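33 kDa chaperonin (Thermotoga maritima, PDB 1VQ0) probably acts as a redox-regulated chaperone that protects thermally unfolding and oxidatively damaged proteins from irreversible aggregation. Local coordinates at residues A[96-101]-A[275-280]; A[50-55]-A[83-88]; A[41-46]-A[101-106]. One frame throughout, in Å; residues are numbered along the deposited sequence.

Contact 1: A[96-101]-A[275-280]. With ZN (zinc ion), chain C.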
loop_
_atom_site.group_PDB
_atom_site.type_symbol
_atom_site.label_atom_id
_atom_site.label_comp_id
_atom_site.label_asym_id
_atom_site.label_seq_id
_atom_site.Cartn_x
_atom_site.Cartn_y
_atom_site.Cartn_z
ATOM N N ARG A 96 17.063 8.867 -8.421
ATOM C CA ARG A 96 17.230 9.975 -7.523
ATOM C C ARG A 96 16.692 9.533 -6.168
ATOM O O ARG A 96 16.009 8.534 -6.072
ATOM C CB ARG A 96 16.511 11.222 -8.038
ATOM C CG ARG A 96 14.993 11.027 -8.290
ATOM C CD ARG A 96 14.298 12.321 -8.690
ATOM N NE ARG A 96 12.875 12.139 -8.817
ATOM C CZ ARG A 96 11.994 13.067 -9.119
ATOM N NH1 ARG A 96 12.370 14.340 -9.277
ATOM N NH2 ARG A 96 10.701 12.727 -9.208
ATOM N N GLY A 97 16.991 10.298 -5.147
ATOM C CA GLY A 97 16.776 9.852 -3.776
ATOM C C GLY A 97 17.168 10.861 -2.718
ATOM O O GLY A 97 17.807 11.858 -3.023
ATOM N N TYR A 98 16.753 10.611 -1.483
ATOM C CA TYR A 98 17.000 11.511 -0.347
ATOM C C TYR A 98 16.698 10.775 0.979
ATOM O O TYR A 98 16.027 9.724 0.990
ATOM C CB TYR A 98 16.168 12.784 -0.459
ATOM C CG TYR A 98 14.636 12.613 -0.334
ATOM C CD1 TYR A 98 13.850 12.391 -1.442
ATOM C CD2 TYR A 98 13.987 12.743 0.913
ATOM C CE1 TYR A 98 12.442 12.232 -1.331
ATOM C CE2 TYR A 98 12.583 12.588 1.043
ATOM C CZ TYR A 98 11.826 12.316 -0.100
ATOM O OH TYR A 98 10.445 12.209 -0.029
ATOM N N VAL A 99 17.213 11.331 2.077
ATOM C CA VAL A 99 16.923 10.829 3.412
ATOM C C VAL A 99 16.428 11.994 4.211
ATOM O O VAL A 99 16.738 13.139 3.885
ATOM C CB VAL A 99 18.114 10.210 4.130
ATOM C CG1 VAL A 99 18.645 9.033 3.392
ATOM C CG2 VAL A 99 19.243 11.226 4.361
ATOM N N ALA A 100 15.650 11.715 5.261
ATOM C CA ALA A 100 15.097 12.797 6.077
ATOM C C ALA A 100 16.190 13.496 6.890
ATOM O O ALA A 100 16.144 14.723 7.048
ATOM C CB ALA A 100 13.981 12.283 6.978
ATOM N N ASN A 101 17.211 12.727 7.304
ATOM C CA ASN A 101 18.302 13.219 8.120
ATOM C C ASN A 101 19.666 12.940 7.513
ATOM O O ASN A 101 20.305 11.973 7.867
ATOM C CB ASN A 101 18.212 12.681 9.571
ATOM C CG ASN A 101 19.385 13.191 10.490
ATOM O OD1 ASN A 101 20.098 14.149 10.150
ATOM N ND2 ASN A 101 19.574 12.534 11.644
ATOM N N CYS A 275 14.866 21.647 -3.895
ATOM C CA CYS A 275 14.369 20.363 -4.368
ATOM C C CYS A 275 14.878 19.266 -3.435
ATOM O O CYS A 275 16.087 19.144 -3.166
ATOM C CB CYS A 275 14.859 20.094 -5.783
ATOM S SG CYS A 275 14.458 18.429 -6.305
ATOM N N LYS A 276 13.943 18.494 -2.906
ATOM C CA LYS A 276 14.286 17.475 -1.905
ATOM C C LYS A 276 15.050 16.322 -2.570
ATOM O O LYS A 276 15.784 15.608 -1.898
ATOM C CB LYS A 276 13.025 16.969 -1.185
ATOM C CG LYS A 276 12.090 16.098 -2.082
ATOM C CD LYS A 276 10.741 15.762 -1.413
ATOM C CE LYS A 276 9.885 14.936 -2.405
ATOM N NZ LYS A 276 8.874 14.025 -1.757
ATOM N N TRP A 277 14.848 16.125 -3.872
ATOM C CA TRP A 277 15.491 15.002 -4.569
ATOM C C TRP A 277 16.971 15.198 -4.931
ATOM O O TRP A 277 17.786 14.245 -4.910
ATOM C CB TRP A 277 14.736 14.632 -5.816
ATOM C CG TRP A 277 13.333 14.106 -5.659
ATOM C CD1 TRP A 277 12.213 14.821 -5.880
ATOM C CD2 TRP A 277 12.886 12.766 -5.327
ATOM N NE1 TRP A 277 11.103 14.052 -5.665
ATOM C CE2 TRP A 277 11.483 12.772 -5.377
ATOM C CE3 TRP A 277 13.522 11.574 -4.983
ATOM C CZ2 TRP A 277 10.700 11.639 -5.106
ATOM C CZ3 TRP A 277 12.762 10.439 -4.745
ATOM C CH2 TRP A 277 11.355 10.479 -4.768
ATOM N N CYS A 278 17.336 16.421 -5.275
ATOM C CA CYS A 278 18.704 16.680 -5.710
ATOM C C CYS A 278 19.347 17.873 -4.963
ATOM O O CYS A 278 20.509 18.206 -5.216
ATOM C CB CYS A 278 18.747 16.891 -7.224
ATOM S SG CYS A 278 18.067 18.475 -7.698
ATOM N N ASN A 279 18.610 18.473 -4.025
ATOM C CA ASN A 279 19.132 19.557 -3.208
ATOM C C ASN A 279 19.554 20.796 -4.050
ATOM O O ASN A 279 20.366 21.586 -3.628
ATOM C CB ASN A 279 20.329 19.077 -2.382
ATOM C CG ASN A 279 20.609 19.969 -1.171
ATOM O OD1 ASN A 279 19.745 20.697 -0.727
ATOM N ND2 ASN A 279 21.802 19.879 -0.634
ATOM N N THR A 280 19.002 20.945 -5.242
ATOM C CA THR A 280 19.088 22.201 -5.964
ATOM C C THR A 280 18.180 23.251 -5.306
ATOM O O THR A 280 16.993 22.998 -5.038
ATOM C CB THR A 280 18.702 22.025 -7.408
ATOM O OG1 THR A 280 19.579 21.077 -8.004
ATOM C CG2 THR A 280 18.942 23.354 -8.204
HETATM ZN ZN ZN C . 15.723 18.284 -8.210
#
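W277, in the CxxC loop that supplies two of the zinc ligands, is clamped between R96 and Y98, two residues of strand 94-99. On one face of the indole the guanidinium of R96 lies flat, the planes 8° apart, with R96 CZ 3.6 Å from the centroid of the five-membered ring: a stacked cation-pi pair. The far end of the arginine is also held by a salt bridge from NH1 to D244 and a hydrogen bond from NH2 to Q88. The opposite face of W277 receives the edge of the Y98 ring in a T-shaped pair, the planes at 83° and Y98 CD1 3.6 Å from W277 CE3. K276 runs over one face of the same tyrosine, its CG 4.2 Å from the ring centroid in a CH-pi contact, and the extended chain carries NZ to a hydrogen bond with Y98 OH at 3.0 Å. An alanine in place of W277 would probably open a gap between R96 and Y98, leaving the guanidinium without its aromatic bed and the tyrosine edge without a face to pack on. Next to this clamp, C275 SG and C278 SG bind the zinc ion at 2.3 and 2.4 Å, and C243 and C245 complete the site. A CxC pair and a CxxC pair sharing one zinc ion are characteristic of the redox-switch domain of Hsp33, here docked on the sheet in its reduced, metal-bound form.

Contact 2: A[50-55]-A[83-88]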
loop_
_atom_site.group_PDB
_atom_site.type_symbol
_atom_site.label_atom_id
_atom_site.label_comp_id
_atom_site.label_asym_id
_atom_site.label_seq_id
_atom_site.Cartn_x
_atom_site.Cartn_y
_atom_site.Cartn_z
ATOM N N VAL A 50 25.647 5.386 3.127
ATOM C CA VAL A 50 25.500 3.945 2.995
ATOM C C VAL A 50 23.997 3.589 2.936
ATOM O O VAL A 50 23.577 2.751 2.158
ATOM C CB VAL A 50 26.259 3.222 4.150
ATOM C CG1 VAL A 50 25.919 1.709 4.204
ATOM C CG2 VAL A 50 27.753 3.402 3.986
ATOM N N VAL A 51 23.193 4.249 3.772
ATOM C CA VAL A 51 21.759 3.959 3.839
ATOM C C VAL A 51 21.054 4.318 2.521
ATOM O O VAL A 51 20.377 3.492 1.915
ATOM C CB VAL A 51 21.075 4.731 5.010
ATOM C CG1 VAL A 51 19.567 4.413 5.055
ATOM C CG2 VAL A 51 21.673 4.342 6.339
ATOM N N LEU A 52 21.210 5.565 2.098
ATOM C CA LEU A 52 20.706 5.999 0.805
ATOM C C LEU A 52 21.302 5.224 -0.385
ATOM O O LEU A 52 20.595 4.907 -1.308
ATOM C CB LEU A 52 20.862 7.492 0.629
ATOM C CG LEU A 52 20.220 8.125 -0.636
ATOM C CD1 LEU A 52 18.761 7.703 -0.830
ATOM C CD2 LEU A 52 20.299 9.638 -0.659
ATOM N N GLY A 53 22.605 4.954 -0.346
ATOM C CA GLY A 53 23.274 4.226 -1.404
ATOM C C GLY A 53 22.662 2.844 -1.606
ATOM O O GLY A 53 22.395 2.420 -2.718
ATOM N N ARG A 54 22.406 2.147 -0.525
ATOM C CA ARG A 54 21.838 0.845 -0.631
ATOM C C ARG A 54 20.456 0.890 -1.262
ATOM O O ARG A 54 20.102 0.003 -2.077
ATOM C CB ARG A 54 21.702 0.198 0.715
ATOM C CG ARG A 54 23.012 -0.349 1.344
ATOM C CD ARG A 54 22.709 -1.338 2.498
ATOM N NE ARG A 54 23.884 -1.579 3.318
ATOM C CZ ARG A 54 23.880 -2.288 4.446
ATOM N NH1 ARG A 54 22.763 -2.829 4.883
ATOM N NH2 ARG A 54 24.988 -2.449 5.147
ATOM N N ALA A 55 19.706 1.926 -0.882
ATOM C CA ALA A 55 18.373 2.136 -1.369
ATOM C C ALA A 55 18.367 2.488 -2.884
ATOM O O ALA A 55 17.585 1.875 -3.636
ATOM C CB ALA A 55 17.660 3.173 -0.567
ATOM N N ARG A 83 15.076 8.361 9.958
ATOM C CA ARG A 83 13.634 8.616 9.853
ATOM C C ARG A 83 12.981 8.110 8.581
ATOM O O ARG A 83 11.959 7.412 8.618
ATOM C CB ARG A 83 13.294 10.088 10.081
ATOM C CG ARG A 83 13.832 10.673 11.376
ATOM C CD ARG A 83 13.099 11.949 11.930
ATOM N NE ARG A 83 12.814 13.026 10.960
ATOM C CZ ARG A 83 13.682 13.961 10.531
ATOM N NH1 ARG A 83 14.968 13.976 10.923
ATOM N NH2 ARG A 83 13.254 14.873 9.654
ATOM N N ARG A 84 13.568 8.481 7.449
ATOM C CA ARG A 84 13.025 8.153 6.144
ATOM C C ARG A 84 14.107 8.061 5.068
ATOM O O ARG A 84 15.035 8.860 5.050
ATOM C CB ARG A 84 11.994 9.207 5.680
ATOM C CG ARG A 84 10.931 8.561 4.789
ATOM C CD ARG A 84 9.763 9.406 4.599
ATOM N NE ARG A 84 8.657 8.773 3.871
ATOM C CZ ARG A 84 7.453 9.357 3.734
ATOM N NH1 ARG A 84 7.213 10.545 4.255
ATOM N NH2 ARG A 84 6.479 8.790 3.084
ATOM N N VAL A 85 13.956 7.047 4.215
ATOM C CA VAL A 85 14.830 6.780 3.093
ATOM C C VAL A 85 13.985 6.517 1.857
ATOM O O VAL A 85 13.173 5.575 1.842
ATOM C CB VAL A 85 15.702 5.535 3.349
ATOM C CG1 VAL A 85 16.730 5.394 2.285
ATOM C CG2 VAL A 85 16.361 5.610 4.677
ATOM N N VAL A 86 14.210 7.328 0.814
ATOM C CA VAL A 86 13.403 7.312 -0.403
ATOM C C VAL A 86 14.319 7.211 -1.646
ATOM O O VAL A 86 15.254 8.002 -1.829
ATOM C CB VAL A 86 12.527 8.604 -0.514
ATOM C CG1 VAL A 86 11.677 8.581 -1.745
ATOM C CG2 VAL A 86 11.623 8.738 0.648
ATOM N N ALA A 87 14.105 6.196 -2.458
ATOM C CA ALA A 87 14.861 6.069 -3.681
ATOM C C ALA A 87 13.959 5.763 -4.819
ATOM O O ALA A 87 13.194 4.805 -4.741
ATOM C CB ALA A 87 15.948 5.038 -3.547
ATOM N N GLN A 88 14.034 6.602 -5.865
ATOM C CA GLN A 88 13.245 6.415 -7.079
ATOM C C GLN A 88 14.129 6.061 -8.277
ATOM O O GLN A 88 15.167 6.647 -8.449
ATOM C CB GLN A 88 12.507 7.666 -7.363
ATOM C CG GLN A 88 11.543 7.579 -8.521
ATOM C CD GLN A 88 10.709 8.806 -8.599
ATOM O OE1 GLN A 88 11.064 9.758 -9.290
ATOM N NE2 GLN A 88 9.580 8.797 -7.923
#
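V51 and A55, one turn apart on helix 46-62, close around V85 of strand 84-90 in the tight part of this contact. V51 CG1 and V85 CG2 approach to 3.4 Å, closer than carbon atoms usually pack. V85 has CG1 anti to its backbone N (chi1 -172°), which puts that branch under the next helical turn, where A55 CB meets it at 3.7 Å; the two methyls of one valine thus serve two helix residues. Farther along the strand, A87 CB lies 3.9 Å from A55 CB and also touches the A55 carbonyl, with O at 3.6 Å. Two alanines facing each other add little bulk, consistent with the short 8.0 Å approach of the axes of helix segment 50-55 and strand segment 84-88, whose directions differ by 35°.

The packing is slacker beside L52. Its CD1 stays 4.4 Å from V85 CG1, and what it meets more nearly is the backbone, V86 O at 3.7 Å. The side chain of V86 points from the helix to the other face of the strand, where it packs against W277. This looser flank is no opening to solvent, for every residue that takes part in the contact is buried. V51 is further covered by V116 and A119 of helix 116-120, and A55 by L74 of the adjoining strand 71-78. Alternate strand residues, V85 and A87, facing an apolar helix stripe make this a helix-on-sheet layer, part of the hydrophobic core of the Hsp33 fold.

Contact 3: A[41-46]-A[101-106]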
loop_
_atom_site.group_PDB
_atom_site.type_symbol
_atom_site.label_atom_id
_atom_site.label_comp_id
_atom_site.label_asym_id
_atom_site.label_seq_id
_atom_site.Cartn_x
_atom_site.Cartn_y
_atom_site.Cartn_z
ATOM N N ARG A 41 25.630 16.049 -3.627
ATOM C CA ARG A 41 24.449 16.932 -3.769
ATOM C C ARG A 41 23.805 17.208 -2.414
ATOM O O ARG A 41 23.565 18.354 -2.022
ATOM C CB ARG A 41 23.448 16.319 -4.750
ATOM C CG ARG A 41 23.876 16.463 -6.209
ATOM C CD ARG A 41 22.846 15.910 -7.178
ATOM N NE ARG A 41 23.122 16.220 -8.585
ATOM C CZ ARG A 41 22.980 17.415 -9.162
ATOM N NH1 ARG A 41 22.574 18.488 -8.482
ATOM N NH2 ARG A 41 23.284 17.545 -10.432
ATOM N N HIS A 42 23.627 16.136 -1.654
ATOM C CA HIS A 42 22.988 16.179 -0.336
ATOM C C HIS A 42 23.928 16.365 0.833
ATOM O O HIS A 42 23.459 16.424 1.943
ATOM C CB HIS A 42 22.243 14.868 -0.108
ATOM C CG HIS A 42 21.048 14.689 -0.985
ATOM N ND1 HIS A 42 19.970 15.557 -0.970
ATOM C CD2 HIS A 42 20.736 13.703 -1.867
ATOM C CE1 HIS A 42 19.046 15.100 -1.802
ATOM N NE2 HIS A 42 19.484 13.980 -2.363
ATOM N N ALA A 43 25.233 16.417 0.586
ATOM C CA ALA A 43 26.228 16.540 1.641
ATOM C C ALA A 43 25.975 15.494 2.731
ATOM O O ALA A 43 25.911 15.812 3.935
ATOM C CB ALA A 43 26.251 17.986 2.219
ATOM N N LEU A 44 25.834 14.243 2.283
ATOM C CA LEU A 44 25.538 13.111 3.163
ATOM C C LEU A 44 26.694 12.795 4.094
ATOM O O LEU A 44 27.837 12.834 3.714
ATOM C CB LEU A 44 25.204 11.844 2.342
ATOM C CG LEU A 44 24.010 11.902 1.372
ATOM C CD1 LEU A 44 23.854 10.613 0.718
ATOM C CD2 LEU A 44 22.689 12.300 2.060
ATOM N N SER A 45 26.367 12.433 5.321
ATOM C CA SER A 45 27.310 11.837 6.245
ATOM C C SER A 45 27.709 10.472 5.713
ATOM O O SER A 45 27.080 9.935 4.780
ATOM C CB SER A 45 26.619 11.678 7.597
ATOM O OG SER A 45 25.581 10.671 7.535
ATOM N N TYR A 46 28.723 9.870 6.312
ATOM C CA TYR A 46 29.109 8.505 5.936
ATOM C C TYR A 46 27.934 7.521 6.095
ATOM O O TYR A 46 27.599 6.769 5.215
ATOM C CB TYR A 46 30.325 8.029 6.734
ATOM C CG TYR A 46 31.589 8.810 6.467
ATOM C CD1 TYR A 46 32.099 8.905 5.183
ATOM C CD2 TYR A 46 32.267 9.474 7.499
ATOM C CE1 TYR A 46 33.240 9.610 4.909
ATOM C CE2 TYR A 46 33.433 10.178 7.253
ATOM C CZ TYR A 46 33.912 10.253 5.946
ATOM O OH TYR A 46 35.062 10.957 5.624
ATOM N N ASN A 101 17.211 12.727 7.304
ATOM C CA ASN A 101 18.302 13.219 8.120
ATOM C C ASN A 101 19.666 12.940 7.513
ATOM O O ASN A 101 20.305 11.973 7.867
ATOM C CB ASN A 101 18.212 12.681 9.571
ATOM C CG ASN A 101 19.385 13.191 10.490
ATOM O OD1 ASN A 101 20.098 14.149 10.150
ATOM N ND2 ASN A 101 19.574 12.534 11.644
ATOM N N PRO A 102 20.098 13.806 6.592
ATOM C CA PRO A 102 21.353 13.619 5.874
ATOM C C PRO A 102 22.627 13.608 6.729
ATOM O O PRO A 102 23.648 13.138 6.261
ATOM C CB PRO A 102 21.409 14.829 4.883
ATOM C CG PRO A 102 20.349 15.765 5.243
ATOM C CD PRO A 102 19.393 15.030 6.172
ATOM N N LYS A 103 22.570 14.161 7.940
ATOM C CA LYS A 103 23.740 14.277 8.833
ATOM C C LYS A 103 23.783 13.179 9.917
ATOM O O LYS A 103 24.589 13.240 10.825
ATOM C CB LYS A 103 23.730 15.660 9.515
ATOM C CG LYS A 103 24.167 16.827 8.668
ATOM C CD LYS A 103 24.430 16.542 7.188
ATOM C CE LYS A 103 24.964 17.797 6.409
ATOM N NZ LYS A 103 26.438 17.828 6.379
ATOM N N VAL A 104 22.897 12.202 9.829
ATOM C CA VAL A 104 22.800 11.174 10.851
ATOM C C VAL A 104 24.156 10.467 11.072
ATOM O O VAL A 104 24.877 10.141 10.108
ATOM C CB VAL A 104 21.720 10.115 10.463
ATOM C CG1 VAL A 104 22.141 9.333 9.245
ATOM C CG2 VAL A 104 21.460 9.179 11.651
ATOM N N GLU A 105 24.481 10.250 12.350
ATOM C CA GLU A 105 25.641 9.483 12.778
ATOM C C GLU A 105 25.222 8.521 13.880
ATOM O O GLU A 105 24.356 8.819 14.679
ATOM C CB GLU A 105 26.695 10.386 13.383
ATOM C CG GLU A 105 27.329 11.408 12.459
ATOM C CD GLU A 105 28.342 12.316 13.216
ATOM O OE1 GLU A 105 28.520 12.209 14.467
ATOM O OE2 GLU A 105 28.958 13.159 12.550
ATOM N N LEU A 106 25.900 7.397 13.960
ATOM C CA LEU A 106 25.677 6.387 15.006
ATOM C C LEU A 106 27.013 5.647 15.186
ATOM O O LEU A 106 27.854 5.682 14.269
ATOM C CB LEU A 106 24.653 5.357 14.482
ATOM C CG LEU A 106 23.158 5.655 14.601
ATOM C CD1 LEU A 106 22.357 4.469 14.095
ATOM C CD2 LEU A 106 22.856 5.916 16.048
#
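S45 and P102 join two irregular pieces of backbone, the link between helices 32-42 and 46-62 and the type I beta turn from N101 to V104, through a nearly straight bond from S45 N to P102 O (3.0 Å, 171° at the hydrogen). A43, with positive phi, is the C-prime residue of the Schellman motif that ends helix 32-42, and the chain then passes beside the turn.

The S45 side chain carries the second bond. With chi1 at 69°, OG lies between the backbone N and the carbonyl carbon, on the side facing V104, and the hydroxyl donates to V104 O at 2.7 Å, approaching in the plane of that carbonyl. The same OG accepts from A48 N, as S45 is the N-cap of helix 46-62, so one hydroxyl makes two bonds, as donor to the loop and as acceptor from the helix. Next to these bonds, L44 CD2 reaches P102 CB at 4.0 Å, the two side chains crossing at about a right angle, and P102 CB also rests 3.9 Å from H42 O. K103 arches back over the link: its CB points from it, but the chain bends, and NZ comes to A43 O at 3.2 Å in a weak hydrogen bond.

Two well-formed bonds through S45, one from its amide and one from its hydroxyl, therefore fix the 101-106 loop to the start of helix 46-62, whereas the exposed lysine contributes only loosely. Because the capping hydroxyl is shared, the helix start and the loop position are likely to depend on each other.

In the fold
The three contacts lie close together, their centres about 10 to 11 Å apart. Strands 84-90 and 94-99, neighbours in the large mixed sheet, carry contacts 2 and 1; helix 46-62 packs on one face, and the zinc loop 275-280 approaches the other, where W277 meets V86. Along the chain, contact 2 is nested within the loop closed by contact 3 and is complete before contact 1 opens, while contacts 1 and 3 cross and share N101. H42 of contact 3 is tied to contact 1, its NE2 2.8 Å from G97 O. The zinc-binding region, distant in sequence, is thus docked on a sheet face backed by core packing and flanked by the helix link.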